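PDB 2DY1: elongation factor G from Thermus thermophilus, which binds GTP together with magnesium and, as a member of the EF-G family, probably acts as a GTPase in the elongation phase of protein synthesis. Local coordinates for residues A[30-35]-A[185-190]; A[402-407]-A[441-446]; A[459-464]-A[646-651]; A[624-629]-A[637-642]. All coordinates share one frame; numbering follows the deposited sequence.

Contact 1. Residues A[30-35]-A[185-190]; sequences LYKTGA and NGEERE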
loop_
_atom_site.group_PDB
_atom_site.type_symbol
_atom_site.label_atom_id
_atom_site.label_comp_id
_atom_site.label_asym_id
_atom_site.label_seq_id
_atom_site.Cartn_x
_atom_site.Cartn_y
_atom_site.Cartn_z
ATOM N N LEU A 30 23.965 2.683 12.627
ATOM C CA LEU A 30 24.247 4.114 12.827
ATOM C C LEU A 30 25.234 4.301 13.991
ATOM O O LEU A 30 26.187 5.101 13.911
ATOM C CB LEU A 30 22.944 4.877 13.117
ATOM C CG LEU A 30 22.025 5.027 11.898
ATOM C CD1 LEU A 30 20.624 5.471 12.319
ATOM C CD2 LEU A 30 22.637 6.056 10.935
ATOM N N TYR A 31 25.032 3.540 15.060
ATOM C CA TYR A 31 25.924 3.630 16.207
ATOM C C TYR A 31 27.327 3.106 15.895
ATOM O O TYR A 31 28.325 3.805 16.140
ATOM C CB TYR A 31 25.348 2.857 17.409
ATOM C CG TYR A 31 26.342 2.697 18.544
ATOM C CD1 TYR A 31 26.876 1.446 18.849
ATOM C CD2 TYR A 31 26.798 3.802 19.260
ATOM C CE1 TYR A 31 27.849 1.302 19.836
ATOM C CE2 TYR A 31 27.771 3.666 20.252
ATOM C CZ TYR A 31 28.288 2.420 20.530
ATOM O OH TYR A 31 29.252 2.298 21.505
ATOM N N LYS A 32 27.408 1.912 15.298
ATOM C CA LYS A 32 28.715 1.319 15.036
ATOM C C LYS A 32 29.575 2.071 14.037
ATOM O O LYS A 32 30.800 1.999 14.121
ATOM C CB LYS A 32 28.569 -0.144 14.603
ATOM C CG LYS A 32 28.150 -1.095 15.721
ATOM C CD LYS A 32 29.183 -1.140 16.830
ATOM C CE LYS A 32 29.905 -2.468 16.862
ATOM N NZ LYS A 32 31.049 -2.436 17.816
ATOM N N THR A 33 28.944 2.782 13.105
ATOM C CA THR A 33 29.689 3.573 12.123
ATOM C C THR A 33 30.007 4.966 12.663
ATOM O O THR A 33 30.714 5.744 12.016
ATOM C CB THR A 33 28.922 3.734 10.783
ATOM O OG1 THR A 33 27.638 4.326 11.029
ATOM C CG2 THR A 33 28.724 2.376 10.091
ATOM N N GLY A 34 29.461 5.295 13.832
ATOM C CA GLY A 34 29.748 6.586 14.438
ATOM C C GLY A 34 28.839 7.725 14.028
ATOM O O GLY A 34 29.142 8.889 14.332
ATOM N N ALA A 35 27.729 7.410 13.354
ATOM C CA ALA A 35 26.777 8.442 12.915
ATOM C C ALA A 35 26.023 9.061 14.087
ATOM O O ALA A 35 25.483 10.174 13.967
ATOM C CB ALA A 35 25.791 7.861 11.911
ATOM N N ASN A 185 29.915 -7.452 24.197
ATOM C CA ASN A 185 29.593 -6.030 24.230
ATOM C C ASN A 185 29.779 -5.346 22.874
ATOM O O ASN A 185 30.321 -4.247 22.794
ATOM C CB ASN A 185 30.446 -5.331 25.287
ATOM C CG ASN A 185 30.335 -5.994 26.637
ATOM O OD1 ASN A 185 29.231 -6.223 27.134
ATOM N ND2 ASN A 185 31.476 -6.311 27.240
ATOM N N GLY A 186 29.327 -6.009 21.810
ATOM C CA GLY A 186 29.425 -5.446 20.477
ATOM C C GLY A 186 30.813 -5.415 19.875
ATOM O O GLY A 186 30.991 -4.976 18.730
ATOM N N GLU A 187 31.799 -5.870 20.647
ATOM C CA GLU A 187 33.181 -5.899 20.188
ATOM C C GLU A 187 33.538 -7.302 19.734
ATOM O O GLU A 187 33.299 -8.282 20.443
ATOM C CB GLU A 187 34.128 -5.454 21.301
ATOM C CG GLU A 187 33.935 -4.007 21.750
ATOM C CD GLU A 187 33.909 -3.022 20.589
ATOM O OE1 GLU A 187 34.773 -3.129 19.694
ATOM O OE2 GLU A 187 33.032 -2.133 20.576
ATOM N N GLU A 188 34.131 -7.369 18.554
ATOM C CA GLU A 188 34.507 -8.615 17.921
ATOM C C GLU A 188 35.965 -9.055 18.098
ATOM O O GLU A 188 36.871 -8.230 18.057
ATOM C CB GLU A 188 34.191 -8.446 16.435
ATOM C CG GLU A 188 34.798 -9.421 15.485
ATOM C CD GLU A 188 34.784 -8.862 14.071
ATOM O OE1 GLU A 188 35.685 -8.056 13.746
ATOM O OE2 GLU A 188 33.866 -9.201 13.293
ATOM N N ARG A 189 36.178 -10.348 18.330
ATOM C CA ARG A 189 37.533 -10.916 18.393
ATOM C C ARG A 189 37.457 -12.243 17.671
ATOM O O ARG A 189 36.436 -12.930 17.747
ATOM C CB ARG A 189 37.989 -11.237 19.788
ATOM C CG ARG A 189 38.185 -10.066 20.801
ATOM C CD ARG A 189 39.442 -9.174 20.570
ATOM N NE ARG A 189 40.767 -9.846 20.589
ATOM C CZ ARG A 189 41.628 -9.962 21.608
ATOM N NH1 ARG A 189 42.804 -10.557 21.426
ATOM N NH2 ARG A 189 41.262 -9.543 22.808
ATOM N N GLU A 190 38.511 -12.591 16.943
ATOM C CA GLU A 190 38.529 -13.850 16.209
ATOM C C GLU A 190 38.510 -15.002 17.211
ATOM O O GLU A 190 39.061 -14.911 18.305
ATOM C CB GLU A 190 39.776 -13.972 15.318
ATOM C CG GLU A 190 39.655 -15.143 14.335
ATOM C CD GLU A 190 40.770 -15.216 13.297
ATOM O OE1 GLU A 190 41.568 -14.258 13.171
ATOM O OE2 GLU A 190 40.835 -16.244 12.592
HETATM O O HOH W 1 32.521 -0.435 18.542
HETATM O O HOH W 2 30.458 -1.690 20.209
#
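K32, in the last turn of helix 22-32, reaches across to G186 and E187 at the start of strand 187-191, and it carries the whole contact. From its CB, CG leaves beside the backbone N (chi1 -71°). The chain then bends at chi2 and chi3, so that CE is the first atom to meet a partner across the contact; the side chain also touches V261 and L262. CE comes within 3.3 Å of G186 O, and NZ goes further, donating a 2.7 Å hydrogen bond to G186 O from above the carbonyl plane, 48° out of it. E187 folds back at chi2 to bring its OE2 to 3.4 Å from K32 NZ, a long salt bridge. Two waters reinforce it: each accepts from K32 NZ at 2.6 Å and donates to E187 OE2. A flexible cation suits this gap, and glycine suits position 186, where phi is positive. A methionine in place of K32 would probably leave G186 O without its charged donor and E187 without its counter-ion. The contact joins the helix whose first turn carries the GTP-binding residues K22 and T23 to the edge strand 187-191 of the ten-stranded sheet, beside helix 261-271.

Contact 2. Residues A[402-407]-A[441-446]; sequences LRKLLE and QDYGVE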
loop_
_atom_site.group_PDB
_atom_site.type_symbol
_atom_site.label_atom_id
_atom_site.label_comp_id
_atom_site.label_asym_id
_atom_site.label_seq_id
_atom_site.Cartn_x
_atom_site.Cartn_y
_atom_site.Cartn_z
ATOM N N LEU A 402 -5.963 17.885 5.494
ATOM C CA LEU A 402 -6.114 16.732 4.603
ATOM C C LEU A 402 -5.187 16.880 3.419
ATOM O O LEU A 402 -4.653 15.888 2.928
ATOM C CB LEU A 402 -7.549 16.592 4.112
ATOM C CG LEU A 402 -8.537 16.055 5.148
ATOM C CD1 LEU A 402 -9.949 16.193 4.605
ATOM C CD2 LEU A 402 -8.229 14.598 5.471
ATOM N N ARG A 403 -5.009 18.113 2.943
ATOM C CA ARG A 403 -4.093 18.318 1.818
ATOM C C ARG A 403 -2.690 17.828 2.226
ATOM O O ARG A 403 -2.029 17.086 1.475
ATOM C CB ARG A 403 -4.018 19.797 1.443
ATOM C CG ARG A 403 -3.208 20.060 0.155
ATOM C CD ARG A 403 -2.898 21.550 -0.020
ATOM N NE ARG A 403 -1.967 22.016 1.004
ATOM C CZ ARG A 403 -0.682 21.668 1.058
ATOM N NH1 ARG A 403 -0.171 20.864 0.134
ATOM N NH2 ARG A 403 0.078 22.083 2.061
ATOM N N LYS A 404 -2.229 18.245 3.404
ATOM C CA LYS A 404 -0.921 17.833 3.913
ATOM C C LYS A 404 -0.859 16.307 4.082
ATOM O O LYS A 404 0.122 15.660 3.715
ATOM C CB LYS A 404 -0.633 18.477 5.280
ATOM C CG LYS A 404 -0.348 19.982 5.256
ATOM C CD LYS A 404 0.102 20.403 6.656
ATOM C CE LYS A 404 0.503 21.876 6.703
ATOM N NZ LYS A 404 -0.682 22.769 6.622
ATOM N N LEU A 405 -1.911 15.744 4.661
ATOM C CA LEU A 405 -1.954 14.303 4.896
ATOM C C LEU A 405 -1.823 13.506 3.610
ATOM O O LEU A 405 -1.089 12.509 3.568
ATOM C CB LEU A 405 -3.264 13.921 5.587
ATOM C CG LEU A 405 -3.455 12.431 5.901
ATOM C CD1 LEU A 405 -2.535 12.047 7.065
ATOM C CD2 LEU A 405 -4.910 12.129 6.241
ATOM N N LEU A 406 -2.528 13.929 2.560
ATOM C CA LEU A 406 -2.474 13.197 1.295
ATOM C C LEU A 406 -1.180 13.460 0.535
ATOM O O LEU A 406 -0.796 12.650 -0.305
ATOM C CB LEU A 406 -3.718 13.505 0.435
ATOM C CG LEU A 406 -4.979 12.642 0.626
ATOM C CD1 LEU A 406 -4.751 11.274 0.010
ATOM C CD2 LEU A 406 -5.329 12.497 2.109
ATOM N N GLU A 407 -0.516 14.586 0.794
ATOM C CA GLU A 407 0.787 14.828 0.155
ATOM C C GLU A 407 1.766 13.840 0.758
ATOM O O GLU A 407 2.575 13.218 0.055
ATOM C CB GLU A 407 1.332 16.222 0.469
ATOM C CG GLU A 407 0.844 17.317 -0.400
ATOM C CD GLU A 407 1.199 17.102 -1.858
ATOM O OE1 GLU A 407 2.337 16.662 -2.172
ATOM O OE2 GLU A 407 0.327 17.394 -2.689
ATOM N N GLN A 441 -4.331 14.983 13.812
ATOM C CA GLN A 441 -4.219 15.587 15.155
ATOM C C GLN A 441 -2.872 16.337 15.286
ATOM O O GLN A 441 -2.796 17.392 15.910
ATOM C CB GLN A 441 -4.345 14.474 16.211
ATOM C CG GLN A 441 -3.953 14.840 17.641
ATOM C CD GLN A 441 -3.978 13.611 18.559
ATOM O OE1 GLN A 441 -3.391 12.549 18.242
ATOM N NE2 GLN A 441 -4.663 13.738 19.683
ATOM N N ASP A 442 -1.796 15.797 14.708
ATOM C CA ASP A 442 -0.498 16.458 14.774
ATOM C C ASP A 442 -0.568 17.784 14.055
ATOM O O ASP A 442 0.162 18.715 14.400
ATOM C CB ASP A 442 0.611 15.648 14.090
ATOM C CG ASP A 442 0.847 14.307 14.727
ATOM O OD1 ASP A 442 0.422 14.095 15.879
ATOM O OD2 ASP A 442 1.492 13.450 14.062
ATOM N N TYR A 443 -1.418 17.838 13.031
ATOM C CA TYR A 443 -1.580 19.054 12.229
ATOM C C TYR A 443 -2.576 20.016 12.874
ATOM O O TYR A 443 -2.892 21.063 12.300
ATOM C CB TYR A 443 -2.053 18.725 10.815
ATOM C CG TYR A 443 -1.080 17.880 9.990
ATOM C CD1 TYR A 443 0.292 17.979 10.182
ATOM C CD2 TYR A 443 -1.552 17.035 8.986
ATOM C CE1 TYR A 443 1.186 17.251 9.377
ATOM C CE2 TYR A 443 -0.670 16.307 8.178
ATOM C CZ TYR A 443 0.691 16.430 8.381
ATOM O OH TYR A 443 1.584 15.777 7.542
ATOM N N GLY A 444 -3.075 19.654 14.049
ATOM C CA GLY A 444 -3.999 20.537 14.772
ATOM C C GLY A 444 -5.489 20.325 14.542
ATOM O O GLY A 444 -6.320 21.153 14.925
ATOM N N VAL A 445 -5.850 19.197 13.956
ATOM C CA VAL A 445 -7.240 18.940 13.643
ATOM C C VAL A 445 -7.763 17.664 14.263
ATOM O O VAL A 445 -7.170 16.606 14.105
ATOM C CB VAL A 445 -7.414 18.862 12.110
ATOM C CG1 VAL A 445 -8.884 18.672 11.740
ATOM C CG2 VAL A 445 -6.846 20.133 11.466
ATOM N N GLU A 446 -8.873 17.770 14.990
ATOM C CA GLU A 446 -9.500 16.588 15.569
ATOM C C GLU A 446 -10.590 16.094 14.624
ATOM O O GLU A 446 -11.533 16.826 14.305
ATOM C CB GLU A 446 -10.142 16.909 16.930
ATOM C CG GLU A 446 -9.150 17.188 18.042
ATOM C CD GLU A 446 -9.857 17.599 19.321
ATOM O OE1 GLU A 446 -10.172 18.797 19.466
ATOM O OE2 GLU A 446 -10.107 16.708 20.148
#
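K404 and Y443 mark the nearest backbone approach, their CA atoms 8.4 Å apart, where helix 392-408 passes the C-terminal end of helix 430-442. That end closes in a Schellman motif: G444, with positive phi, donates from its N to Q441 O at 2.9 Å, and glycine suits the place, since a CB would press on the carbonyl O of Y443. Just before it, Y443 turns its side chain toward the other helix, with CG anti to its own carbonyl carbon (chi1 -63°). K404 lies across one ring face. Its CD stands 4.1 Å from the Y443 ring centroid and 3° off the normal, a CH-pi contact over the ring centre, and its CB is 3.6 Å from Y443 CE2. L405 adds a looser touch, CB to Y443 CE2 at 4.4 Å. The polar ends go elsewhere: K404 NZ bends away at chi4 to a salt bridge with E400, and Y443 OH bonds to V293 O in strand 285-294. These are the two helices of the beta-alpha-beta-beta-alpha-beta fold of domain III. The chemistry is therefore divided: methylenes on an aromatic face join helix 392-408 to the turn that ends helix 430-442, while the tyrosine hydroxyl ties that turn to domain II.

Contact 3. Residues A[459-464]-A[646-651]; sequences TIKKVA and YAEVPP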
loop_
_atom_site.group_PDB
_atom_site.type_symbol
_atom_site.label_atom_id
_atom_site.label_comp_id
_atom_site.label_asym_id
_atom_site.label_seq_id
_atom_site.Cartn_x
_atom_site.Cartn_y
_atom_site.Cartn_z
ATOM N N THR A 459 -36.411 0.158 -6.392
ATOM C CA THR A 459 -36.843 -0.281 -7.710
ATOM C C THR A 459 -38.337 -0.564 -7.647
ATOM O O THR A 459 -38.976 -0.320 -6.614
ATOM C CB THR A 459 -36.067 -1.523 -8.204
ATOM O OG1 THR A 459 -36.311 -1.697 -9.612
ATOM C CG2 THR A 459 -36.496 -2.784 -7.455
ATOM N N ILE A 460 -38.898 -1.055 -8.745
ATOM C CA ILE A 460 -40.328 -1.339 -8.786
ATOM C C ILE A 460 -40.626 -2.799 -9.110
ATOM O O ILE A 460 -39.846 -3.461 -9.787
ATOM C CB ILE A 460 -41.039 -0.439 -9.818
ATOM C CG1 ILE A 460 -40.327 -0.512 -11.169
ATOM C CG2 ILE A 460 -41.069 0.999 -9.325
ATOM C CD1 ILE A 460 -41.058 0.257 -12.295
ATOM N N LYS A 461 -41.774 -3.289 -8.639
ATOM C CA LYS A 461 -42.155 -4.677 -8.868
ATOM C C LYS A 461 -43.296 -4.891 -9.865
ATOM O O LYS A 461 -43.504 -6.011 -10.344
ATOM C CB LYS A 461 -42.509 -5.342 -7.536
ATOM C CG LYS A 461 -41.302 -5.716 -6.676
ATOM C CD LYS A 461 -41.737 -6.551 -5.477
ATOM C CE LYS A 461 -40.550 -7.159 -4.743
ATOM N NZ LYS A 461 -40.982 -7.993 -3.580
ATOM N N LYS A 462 -44.032 -3.832 -10.182
ATOM C CA LYS A 462 -45.122 -3.967 -11.140
ATOM C C LYS A 462 -45.227 -2.778 -12.083
ATOM O O LYS A 462 -44.738 -1.680 -11.797
ATOM C CB LYS A 462 -46.460 -4.185 -10.419
ATOM C CG LYS A 462 -46.995 -2.987 -9.657
ATOM C CD LYS A 462 -48.341 -3.329 -9.006
ATOM C CE LYS A 462 -48.922 -2.146 -8.246
ATOM N NZ LYS A 462 -50.265 -2.440 -7.667
ATOM N N VAL A 463 -45.852 -3.021 -13.228
ATOM C CA VAL A 463 -46.025 -1.990 -14.236
ATOM C C VAL A 463 -47.072 -0.989 -13.782
ATOM O O VAL A 463 -48.034 -1.346 -13.102
ATOM C CB VAL A 463 -46.481 -2.594 -15.575
ATOM C CG1 VAL A 463 -46.698 -1.482 -16.597
ATOM C CG2 VAL A 463 -45.445 -3.585 -16.084
ATOM N N ALA A 464 -46.876 0.269 -14.162
ATOM C CA ALA A 464 -47.817 1.324 -13.840
ATOM C C ALA A 464 -47.636 2.458 -14.841
ATOM O O ALA A 464 -46.587 2.582 -15.469
ATOM C CB ALA A 464 -47.591 1.824 -12.410
ATOM N N TYR A 646 -27.223 -5.636 -6.470
ATOM C CA TYR A 646 -28.198 -5.141 -5.507
ATOM C C TYR A 646 -29.275 -6.211 -5.370
ATOM O O TYR A 646 -29.591 -6.913 -6.331
ATOM C CB TYR A 646 -28.847 -3.835 -5.982
ATOM C CG TYR A 646 -28.107 -2.594 -5.533
ATOM C CD1 TYR A 646 -26.985 -2.135 -6.223
ATOM C CD2 TYR A 646 -28.500 -1.913 -4.383
ATOM C CE1 TYR A 646 -26.264 -1.027 -5.766
ATOM C CE2 TYR A 646 -27.794 -0.805 -3.917
ATOM C CZ TYR A 646 -26.676 -0.374 -4.613
ATOM O OH TYR A 646 -25.972 0.702 -4.137
ATOM N N ALA A 647 -29.827 -6.348 -4.174
ATOM C CA ALA A 647 -30.874 -7.335 -3.952
ATOM C C ALA A 647 -31.894 -6.716 -3.031
ATOM O O ALA A 647 -31.586 -5.791 -2.284
ATOM C CB ALA A 647 -30.292 -8.604 -3.324
ATOM N N GLU A 648 -33.121 -7.212 -3.094
ATOM C CA GLU A 648 -34.178 -6.690 -2.249
ATOM C C GLU A 648 -33.845 -6.959 -0.783
ATOM O O GLU A 648 -33.383 -8.051 -0.425
ATOM C CB GLU A 648 -35.513 -7.350 -2.622
ATOM C CG GLU A 648 -35.804 -7.310 -4.127
ATOM C CD GLU A 648 -37.121 -7.978 -4.515
ATOM O OE1 GLU A 648 -37.815 -8.518 -3.626
ATOM O OE2 GLU A 648 -37.457 -7.957 -5.719
ATOM N N VAL A 649 -34.080 -5.957 0.054
ATOM C CA VAL A 649 -33.827 -6.055 1.481
ATOM C C VAL A 649 -34.945 -6.863 2.135
ATOM O O VAL A 649 -36.124 -6.608 1.890
ATOM C CB VAL A 649 -33.791 -4.651 2.122
ATOM C CG1 VAL A 649 -33.639 -4.762 3.638
ATOM C CG2 VAL A 649 -32.644 -3.839 1.528
ATOM N N PRO A 650 -34.591 -7.862 2.963
ATOM C CA PRO A 650 -35.638 -8.656 3.614
ATOM C C PRO A 650 -36.708 -7.737 4.204
ATOM O O PRO A 650 -36.395 -6.712 4.810
ATOM C CB PRO A 650 -34.858 -9.430 4.665
ATOM C CG PRO A 650 -33.580 -9.735 3.928
ATOM C CD PRO A 650 -33.253 -8.397 3.274
ATOM N N PRO A 651 -37.990 -8.095 4.027
ATOM C CA PRO A 651 -39.137 -7.322 4.518
ATOM C C PRO A 651 -38.976 -6.728 5.911
ATOM O O PRO A 651 -39.345 -5.579 6.154
ATOM C CB PRO A 651 -40.282 -8.329 4.447
ATOM C CG PRO A 651 -39.910 -9.152 3.253
ATOM C CD PRO A 651 -38.434 -9.390 3.481
#
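K461 and E648 form a surface salt bridge across one antiparallel sheet, between the residue after strand 457-460 and the end of strand 638-648. Both strands pair with strand 569-583, antiparallel to it, so the bridge links two partners of one strand, although by sequence family K461 is assigned to domain IV and E648 to the EF-G C-terminus. The side chains approach from opposite directions, both extended beyond CG, and that length is what lets a lysine and a glutamate span the separation. K461 NZ lies 3.2 Å from E648 OE1, a weak hydrogen bond within the ion pair, whereas E648 OE2 is 4.1 Å from K461 NZ. The methylene before the ammonium is shared more evenly: K461 CE is 3.3 Å from E648 OE1 and equally close to E648 OE2. The K461 side chain also touches H568 and V570, and its backbone bonds to A567 and H568. Beyond E648, V649 and P650 lead into helix 651-663. Since both residues are exposed, water probably competes with this single weak bond, and the attraction between the two charges is likely to add little to the stability of the sheet.

Contact 4. Residues A[624-629]-A[637-642]; sequences EYYKAL and GAYTLE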
loop_
_atom_site.group_PDB
_atom_site.type_symbol
_atom_site.label_atom_id
_atom_site.label_comp_id
_atom_site.label_asym_id
_atom_site.label_seq_id
_atom_site.Cartn_x
_atom_site.Cartn_y
_atom_site.Cartn_z
ATOM N N GLU A 624 -17.392 -3.314 8.813
ATOM C CA GLU A 624 -16.274 -3.355 9.747
ATOM C C GLU A 624 -15.762 -4.768 9.897
ATOM O O GLU A 624 -15.214 -5.127 10.938
ATOM C CB GLU A 624 -16.664 -2.799 11.119
ATOM C CG GLU A 624 -16.951 -1.319 11.086
ATOM C CD GLU A 624 -16.822 -0.667 12.434
ATOM O OE1 GLU A 624 -17.520 -1.094 13.376
ATOM O OE2 GLU A 624 -16.023 0.282 12.549
ATOM N N TYR A 625 -15.922 -5.573 8.852
ATOM C CA TYR A 625 -15.447 -6.941 8.903
ATOM C C TYR A 625 -13.933 -6.907 9.156
ATOM O O TYR A 625 -13.394 -7.772 9.844
ATOM C CB TYR A 625 -15.763 -7.664 7.586
ATOM C CG TYR A 625 -15.620 -9.171 7.660
ATOM C CD1 TYR A 625 -14.738 -9.849 6.818
ATOM C CD2 TYR A 625 -16.363 -9.920 8.579
ATOM C CE1 TYR A 625 -14.596 -11.244 6.889
ATOM C CE2 TYR A 625 -16.227 -11.310 8.659
ATOM C CZ TYR A 625 -15.345 -11.961 7.813
ATOM O OH TYR A 625 -15.204 -13.328 7.892
ATOM N N TYR A 626 -13.256 -5.885 8.630
ATOM C CA TYR A 626 -11.812 -5.766 8.809
ATOM C C TYR A 626 -11.414 -5.709 10.285
ATOM O O TYR A 626 -10.311 -6.112 10.638
ATOM C CB TYR A 626 -11.254 -4.537 8.056
ATOM C CG TYR A 626 -11.596 -3.183 8.649
ATOM C CD1 TYR A 626 -12.851 -2.603 8.450
ATOM C CD2 TYR A 626 -10.645 -2.462 9.380
ATOM C CE1 TYR A 626 -13.147 -1.348 8.954
ATOM C CE2 TYR A 626 -10.934 -1.200 9.895
ATOM C CZ TYR A 626 -12.185 -0.648 9.674
ATOM O OH TYR A 626 -12.456 0.609 10.160
ATOM N N LYS A 627 -12.310 -5.227 11.144
ATOM C CA LYS A 627 -12.009 -5.137 12.577
ATOM C C LYS A 627 -12.235 -6.455 13.304
ATOM O O LYS A 627 -11.557 -6.751 14.285
ATOM C CB LYS A 627 -12.865 -4.057 13.253
ATOM C CG LYS A 627 -12.496 -2.623 12.896
ATOM C CD LYS A 627 -13.262 -1.625 13.764
ATOM C CE LYS A 627 -12.878 -0.199 13.424
ATOM N NZ LYS A 627 -13.691 0.805 14.187
ATOM N N ALA A 628 -13.174 -7.250 12.809
ATOM C CA ALA A 628 -13.520 -8.517 13.443
ATOM C C ALA A 628 -12.742 -9.735 12.964
ATOM O O ALA A 628 -12.571 -10.698 13.716
ATOM C CB ALA A 628 -15.018 -8.770 13.277
ATOM N N LEU A 629 -12.266 -9.706 11.726
ATOM C CA LEU A 629 -11.555 -10.861 11.183
ATOM C C LEU A 629 -10.404 -11.392 12.034
ATOM O O LEU A 629 -10.273 -12.602 12.216
ATOM C CB LEU A 629 -11.044 -10.571 9.775
ATOM C CG LEU A 629 -10.495 -11.829 9.094
ATOM C CD1 LEU A 629 -11.595 -12.885 8.990
ATOM C CD2 LEU A 629 -9.956 -11.480 7.720
ATOM N N GLY A 637 -6.222 -14.776 9.567
ATOM C CA GLY A 637 -7.110 -14.585 8.436
ATOM C C GLY A 637 -6.859 -13.376 7.549
ATOM O O GLY A 637 -6.205 -12.408 7.939
ATOM N N ALA A 638 -7.395 -13.455 6.336
ATOM C CA ALA A 638 -7.298 -12.393 5.341
ATOM C C ALA A 638 -8.643 -12.419 4.620
ATOM O O ALA A 638 -9.360 -13.420 4.678
ATOM C CB ALA A 638 -6.160 -12.677 4.364
ATOM N N TYR A 639 -8.993 -11.337 3.938
ATOM C CA TYR A 639 -10.280 -11.299 3.254
ATOM C C TYR A 639 -10.292 -10.281 2.124
ATOM O O TYR A 639 -9.454 -9.383 2.077
ATOM C CB TYR A 639 -11.376 -10.913 4.252
ATOM C CG TYR A 639 -11.454 -9.417 4.470
ATOM C CD1 TYR A 639 -12.245 -8.610 3.645
ATOM C CD2 TYR A 639 -10.657 -8.792 5.428
ATOM C CE1 TYR A 639 -12.228 -7.219 3.764
ATOM C CE2 TYR A 639 -10.631 -7.403 5.556
ATOM C CZ TYR A 639 -11.415 -6.624 4.718
ATOM O OH TYR A 639 -11.345 -5.253 4.806
ATOM N N THR A 640 -11.259 -10.430 1.226
ATOM C CA THR A 640 -11.448 -9.489 0.128
ATOM C C THR A 640 -12.958 -9.320 -0.033
ATOM O O THR A 640 -13.716 -10.288 0.065
ATOM C CB THR A 640 -10.882 -10.005 -1.221
ATOM O OG1 THR A 640 -11.621 -11.157 -1.644
ATOM C CG2 THR A 640 -9.404 -10.347 -1.091
ATOM N N LEU A 641 -13.390 -8.082 -0.250
ATOM C CA LEU A 641 -14.798 -7.769 -0.454
ATOM C C LEU A 641 -14.920 -7.062 -1.794
ATOM O O LEU A 641 -14.134 -6.167 -2.100
ATOM C CB LEU A 641 -15.320 -6.845 0.653
ATOM C CG LEU A 641 -15.801 -7.461 1.966
ATOM C CD1 LEU A 641 -16.041 -6.360 3.010
ATOM C CD2 LEU A 641 -17.085 -8.250 1.709
ATOM N N GLU A 642 -15.890 -7.474 -2.603
ATOM C CA GLU A 642 -16.097 -6.843 -3.902
ATOM C C GLU A 642 -17.583 -6.773 -4.199
ATOM O O GLU A 642 -18.323 -7.716 -3.913
ATOM C CB GLU A 642 -15.395 -7.636 -5.015
ATOM C CG GLU A 642 -13.877 -7.626 -4.940
ATOM C CD GLU A 642 -13.228 -8.276 -6.151
ATOM O OE1 GLU A 642 -11.983 -8.231 -6.252
ATOM O OE2 GLU A 642 -13.959 -8.833 -7.000
HETATM O O HOH W 3 -14.457 -4.570 6.240
#
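Y625, Y626 and L629 face G637 and Y639 where helix 625-629 runs nearly antiparallel to strand 638-642, their axes at 163° and 9.3 Å apart at closest. These are the helix and second strand of a split beta-alpha-beta unit: helix 625-633 carries the chain from strand 610-618 to strand 638-648, which flank strand 569-583 in the ferredoxin-like C-terminal domain. Y639 is the centrepiece. Its CB points toward the helix, and CG sits between the backbone N and the carbonyl carbon (chi1 82°). Y625 sends an edge onto the face of Y639 in a T-shaped pair, centroids 5.7 Å apart and planes at 84°, with Y625 CD1 4.1 Å from Y639 CG. At the rim of the same ring, L629 CD2 is 3.6 Å from Y639 CD2. That methyl also rests on the strand backbone, 3.5 Å from A638 C, and a glycine suits position 637 because a CB there would crowd L629 CG. A serine in place of Y639 would probably leave the edge of Y625 without its aromatic face and open a gap beside L629. At the ring's far end, Y639 OH meets Y626 CB at 3.3 Å, and a water that accepts from Y626 N at 3.0 Å lies in weak hydrogen-bond range of Y639 OH, 3.5 Å away.

Overall arrangement
The contacts are spread along an elongated chain; all distances here run between centres. Contact 1 lies in the GTP-binding domain, contact 2 in domain III about 40 Å away, and contact 4 in the C-terminal domain, about 27 Å from contact 2. Contact 3 is about 73 Å from contact 1, on the opposite side of the chain's centre, so GTP is bound far from it. Contacts 1 and 2 close in series before the others open, while contact 4 is nested in the loop that contact 3 closes. Contacts 3 and 4, about 29 Å apart, share strand 638-648. Contacts 1, 2 and 4 each join parts within one domain; contact 3 joins residues assigned to two sequence families but lying on one sheet.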